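Local coordinates for pectinesterase (Aspergillus niger, PDB 5C1E), which hydrolyses the methyl esters of pectin's galacturonosyl residues, releasing methanol, and is probably involved in the maceration and soft-rotting of plant tissue, at residues A[108-111]-A[117-120]. Sequence-based numbering, arbitrary orientation.
Sequences VENG and QAVA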
# COMPACT_ATOMS: atom_id res chain seq x y z
N VAL A 108 9.25 3.53 -1.63
CA VAL A 108 9.22 2.96 -2.96
C VAL A 108 8.47 3.90 -3.89
O VAL A 108 7.35 4.34 -3.58
CB VAL A 108 8.54 1.55 -2.98
CG1 VAL A 108 8.56 0.96 -4.39
CG2 VAL A 108 9.25 0.61 -2.03
N GLU A 109 9.07 4.18 -5.04
CA GLU A 109 8.45 5.08 -5.99
C GLU A 109 8.58 4.61 -7.42
O GLU A 109 9.52 3.91 -7.78
CB GLU A 109 9.00 6.49 -5.85
CG GLU A 109 10.49 6.61 -6.08
CD GLU A 109 10.95 8.06 -6.16
OE1 GLU A 109 11.75 8.40 -7.08
OE2 GLU A 109 10.52 8.85 -5.29
N ASN A 110 7.59 4.96 -8.21
CA ASN A 110 7.69 4.91 -9.67
C ASN A 110 7.68 6.37 -10.14
O ASN A 110 6.74 7.09 -9.84
CB ASN A 110 6.56 4.09 -10.28
CG ASN A 110 6.75 3.84 -11.78
OD1 ASN A 110 7.13 4.73 -12.52
ND2 ASN A 110 6.48 2.62 -12.23
N GLY A 111 8.73 6.80 -10.84
CA GLY A 111 8.86 8.19 -11.26
C GLY A 111 8.17 8.58 -12.55
O GLY A 111 8.37 9.68 -13.04
N GLN A 117 -0.56 4.14 -16.37
CA GLN A 117 -0.42 3.34 -15.19
C GLN A 117 1.06 3.08 -14.95
O GLN A 117 1.77 2.77 -15.88
CB GLN A 117 -1.14 2.00 -15.34
CG GLN A 117 -2.61 2.14 -15.66
CD GLN A 117 -2.89 2.07 -17.15
OE1 GLN A 117 -2.16 2.67 -17.98
NE2 GLN A 117 -3.95 1.37 -17.51
N ALA A 118 1.51 3.23 -13.71
CA ALA A 118 2.90 3.01 -13.37
C ALA A 118 3.00 2.62 -11.90
O ALA A 118 2.89 3.45 -11.02
CB ALA A 118 3.73 4.25 -13.66
N VAL A 119 3.19 1.33 -11.66
CA VAL A 119 3.11 0.79 -10.32
C VAL A 119 4.38 1.04 -9.51
O VAL A 119 5.48 0.86 -10.01
CB VAL A 119 2.79 -0.71 -10.37
CG1 VAL A 119 2.78 -1.36 -8.99
CG2 VAL A 119 1.43 -0.91 -11.02
N ALA A 120 4.20 1.48 -8.26
CA ALA A 120 5.33 1.61 -7.33
C ALA A 120 5.63 0.26 -6.70
O ALA A 120 6.72 -0.26 -6.85
CB ALA A 120 5.05 2.65 -6.28
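Asn110 bonds through its side-chain amide to the backbone carbonyl of Val119, a buried polar contact that ties the end of strand 107-110 to the loop leading into strand 121-124 within one coil of the parallel beta-helix. The bond from Asn110 ND2 to Val119 O measures 3.0 Å and is nearly straight, with an N-H...O angle of 166°. The oxygen lies within 2° of the amide plane of Asn110, whereas ND2 approaches from above the carbonyl plane of Val119 rather than on a lone pair. With CG anti to the backbone N (chi1 -172°), the amide is placed beside Ala118 and Val119, and the methyl of Ala118 lies over one face of it, Ala118 CB being 3.6 Å from CG of Asn110. The side chain of Val119 is about 9 Å from that of Asp161, the predicted active-site residue.

Van der Waals contacts continue back along the strand. CG1 of Val108 comes within 3.3 Å of the carbonyl O of Ala120, and as an apolar pair it lies 4.3 Å from Ala120 CB. The Ala120 methyl also rests against the strand backbone, Ala120 CB standing 3.9 Å from Asn110 N.

The Asn110 amide has two further partners: ND2 also donates to Ile80 O, and OD1 accepts from Tyr112 N. Three hydrogen bonds therefore fix the flip of the amide and satisfy its buried polar atoms, joining the strand end, the following loop and the preceding coil.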